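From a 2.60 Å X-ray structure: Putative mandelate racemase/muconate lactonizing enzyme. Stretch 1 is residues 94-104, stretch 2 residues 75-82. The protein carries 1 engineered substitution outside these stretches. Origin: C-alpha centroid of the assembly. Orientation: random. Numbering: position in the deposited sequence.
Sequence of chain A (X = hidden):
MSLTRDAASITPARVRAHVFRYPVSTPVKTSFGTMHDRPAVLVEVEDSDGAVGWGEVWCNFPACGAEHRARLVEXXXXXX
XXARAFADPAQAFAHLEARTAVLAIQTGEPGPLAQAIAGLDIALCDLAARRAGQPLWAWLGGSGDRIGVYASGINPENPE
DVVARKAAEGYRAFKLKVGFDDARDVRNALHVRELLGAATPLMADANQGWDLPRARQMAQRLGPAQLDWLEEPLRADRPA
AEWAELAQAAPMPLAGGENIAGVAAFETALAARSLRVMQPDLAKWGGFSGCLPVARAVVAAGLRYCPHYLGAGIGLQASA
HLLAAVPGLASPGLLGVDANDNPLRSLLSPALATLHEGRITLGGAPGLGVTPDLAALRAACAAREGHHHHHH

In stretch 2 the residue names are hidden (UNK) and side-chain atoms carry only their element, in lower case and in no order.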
# COMPACT_ATOMS: atom_id res chain seq x y z
N ALA A 94 -1.10 -2.04 19.43
CA ALA A 94 -2.53 -2.17 19.17
C ALA A 94 -3.18 -0.81 18.96
O ALA A 94 -4.18 -0.69 18.24
CB ALA A 94 -3.21 -2.91 20.31
N HIS A 95 -2.63 0.23 19.57
CA HIS A 95 -3.22 1.55 19.42
C HIS A 95 -2.92 2.07 18.02
O HIS A 95 -3.81 2.60 17.35
CB HIS A 95 -2.68 2.51 20.48
CG HIS A 95 -3.26 3.88 20.40
ND1 HIS A 95 -2.51 5.00 20.08
CD2 HIS A 95 -4.52 4.33 20.61
CE1 HIS A 95 -3.29 6.07 20.09
NE2 HIS A 95 -4.51 5.69 20.40
N LEU A 96 -1.68 1.90 17.58
CA LEU A 96 -1.26 2.38 16.27
C LEU A 96 -1.97 1.70 15.12
O LEU A 96 -2.29 2.35 14.12
CB LEU A 96 0.26 2.25 16.10
CG LEU A 96 1.08 3.20 16.97
CD1 LEU A 96 2.52 3.14 16.54
CD2 LEU A 96 0.54 4.63 16.84
N GLU A 97 -2.21 0.40 15.25
CA GLU A 97 -2.92 -0.32 14.20
C GLU A 97 -4.35 0.21 14.10
O GLU A 97 -4.80 0.63 13.03
CB GLU A 97 -2.96 -1.83 14.46
CG GLU A 97 -1.64 -2.54 14.22
CD GLU A 97 -1.80 -4.05 14.00
OE1 GLU A 97 -2.35 -4.73 14.90
OE2 GLU A 97 -1.39 -4.55 12.93
N ALA A 98 -5.04 0.22 15.24
CA ALA A 98 -6.43 0.69 15.30
C ALA A 98 -6.61 2.12 14.82
O ALA A 98 -7.57 2.43 14.11
CB ALA A 98 -6.96 0.55 16.72
N ARG A 99 -5.69 3.00 15.20
CA ARG A 99 -5.78 4.40 14.82
C ARG A 99 -5.33 4.69 13.39
O ARG A 99 -5.36 5.85 12.96
CB ARG A 99 -4.99 5.27 15.80
CG ARG A 99 -5.54 5.27 17.23
CD ARG A 99 -6.88 6.00 17.31
NE ARG A 99 -6.71 7.40 16.94
CZ ARG A 99 -6.52 8.39 17.81
NH1 ARG A 99 -6.48 8.13 19.12
NH2 ARG A 99 -6.34 9.65 17.37
N THR A 100 -4.91 3.67 12.64
CA THR A 100 -4.49 3.90 11.25
C THR A 100 -5.20 2.95 10.31
O THR A 100 -4.95 2.97 9.10
CB THR A 100 -2.95 3.71 11.04
OG1 THR A 100 -2.57 2.35 11.31
CG2 THR A 100 -2.18 4.65 11.94
N ALA A 101 -6.07 2.11 10.86
CA ALA A 101 -6.80 1.14 10.07
C ALA A 101 -7.57 1.79 8.92
O ALA A 101 -7.53 1.31 7.79
CB ALA A 101 -7.75 0.35 10.95
N VAL A 102 -8.25 2.88 9.21
CA VAL A 102 -9.02 3.59 8.19
C VAL A 102 -8.14 4.30 7.19
O VAL A 102 -8.47 4.37 6.01
CB VAL A 102 -9.98 4.59 8.84
CG1 VAL A 102 -10.40 5.65 7.82
CG2 VAL A 102 -11.20 3.85 9.37
N LEU A 103 -7.02 4.84 7.65
CA LEU A 103 -6.10 5.54 6.76
C LEU A 103 -5.49 4.52 5.78
O LEU A 103 -5.16 4.85 4.64
CB LEU A 103 -5.01 6.22 7.58
CG LEU A 103 -3.88 6.85 6.77
CD1 LEU A 103 -4.43 8.03 5.97
CD2 LEU A 103 -2.76 7.28 7.71
N ALA A 104 -5.33 3.27 6.23
CA ALA A 104 -4.77 2.23 5.38
C ALA A 104 -5.73 1.99 4.22
O ALA A 104 -5.33 1.90 3.06
CB ALA A 104 -4.58 0.96 6.17
N UNK A 75 5.22 11.97 10.47
CA UNK A 75 3.99 12.74 10.30
C UNK A 75 2.68 12.06 10.71
O UNK A 75 1.69 12.73 10.96
o UNK A 75 3.52 12.09 7.99
c UNK A 75 5.07 13.89 8.32
c UNK A 75 3.81 13.21 8.83
N UNK A 76 2.67 10.73 10.80
CA UNK A 76 1.44 10.03 11.16
C UNK A 76 1.49 9.22 12.45
O UNK A 76 0.60 9.34 13.30
c UNK A 76 -0.08 8.14 10.47
c UNK A 76 0.52 9.95 8.85
c UNK A 76 1.01 9.11 10.01
N UNK A 77 2.52 8.40 12.61
CA UNK A 77 2.63 7.57 13.80
C UNK A 77 3.19 8.30 15.01
O UNK A 77 2.78 8.03 16.13
c UNK A 77 3.08 5.50 12.30
c UNK A 77 1.83 4.72 12.62
c UNK A 77 3.50 6.35 13.49
c UNK A 77 4.22 4.59 11.93
N UNK A 78 4.13 9.22 14.79
CA UNK A 78 4.75 9.96 15.90
C UNK A 78 3.71 10.67 16.77
O UNK A 78 3.70 10.49 17.99
c UNK A 78 5.78 10.96 15.36
N UNK A 79 2.82 11.48 16.15
CA UNK A 79 1.78 12.21 16.88
C UNK A 79 0.89 11.28 17.71
O UNK A 79 0.58 11.58 18.86
c UNK A 79 1.00 12.90 15.77
c UNK A 79 2.80 11.83 14.72
c UNK A 79 2.05 13.14 14.73
N UNK A 80 0.48 10.16 17.12
CA UNK A 80 -0.35 9.22 17.86
C UNK A 80 0.43 8.76 19.09
O UNK A 80 -0.05 8.81 20.23
c UNK A 80 -3.02 8.63 16.39
c UNK A 80 -1.67 8.19 15.84
c UNK A 80 -0.68 8.00 17.00
c UNK A 80 -1.80 6.89 15.09
N UNK A 81 1.66 8.33 18.84
CA UNK A 81 2.55 7.83 19.87
C UNK A 81 2.86 8.81 21.02
O UNK A 81 2.86 8.43 22.19
c UNK A 81 3.85 7.38 19.20
c UNK A 81 5.70 5.83 18.68
c UNK A 81 3.56 4.94 19.70
c UNK A 81 4.55 6.11 19.65
N UNK A 82 3.12 10.07 20.69
CA UNK A 82 3.47 11.06 21.71
C UNK A 82 2.31 11.86 22.31
O UNK A 82 2.50 12.99 22.76
c UNK A 82 4.51 12.07 21.17
o UNK A 82 3.93 12.88 20.14
c UNK A 82 5.71 11.33 20.61

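Position 75 has three side-chain atoms: one carbon that carries an oxygen and a second carbon. Nothing here comes near stretch 1. A beta-branched side chain with one hydroxyl is threonine, so this is Thr75. Its hydroxyl is hydrogen-bonded elsewhere in the structure.

Position 76 has three carbons, with two carried on the first. The shape matches that of the residue before, but no oxygen is present. The side chain points toward stretch 1 and packs on Leu103 and Thr100. This is Val76. Its CG1 lies 3.9 Å from CD2 of Leu103 and 4.3 Å from CG2 of Thr100.

Position 77 has four carbons, forked at the second. Its CA-to-CB bond points sideways, but the end of the side chain comes nearer and reaches Leu96 and Thr100. The fork identifies Leu77. Its CD2 sits 4.1 Å from CG2 of Thr100 and 4.3 Å from CD1 of Leu96.

Position 78 has a single carbon, directed away from stretch 1. It is Ala78.

Position 79 has three carbons that close a ring onto the backbone nitrogen. Only proline does this, so the residue is Pro79. Its N has no hydrogen to give, and the helix is kinked here. It does not touch stretch 1.

Position 80 again has four carbons forked at the second, and it points toward stretch 1. It meets His95, Leu96, Arg99 and Thr100. This is Leu80, with the largest covered area in the contact. Its CB is 3.6 Å from CD2 of Leu96, and its CD1 is 3.9 Å from CG2 of Thr100. Its CD2 lies over one face of the Arg99 guanidinium, 3.6 Å from NH2 of Arg99.

Position 81 has the same four-carbon fork. The CA-to-CB bond points sideways, and the end turns in to Leu96. This is Leu81, whose CD1 is 3.8 Å from CD1 of Leu96. Its chi1 of -139° falls between wells.

Position 82 has one carbon carrying an oxygen and a carbon, and it makes no contact with stretch 1. It is Thr82, the first residue after the helix to leave helical phi/psi. Its OG1 donates to O of Ala78 at 3.2 Å.

No hydrogen bond crosses the contact, which is mainly apolar packing. Leu96 fits among Leu77, Leu80 and Leu81. Thr100 turns its methyl to stretch 2, while its OG1 donates to O of Leu96 at 2.8 Å. The hydroxyl is thus satisfied within its own stretch.

Stretch 2, residues 75-82: TVLAPLLT
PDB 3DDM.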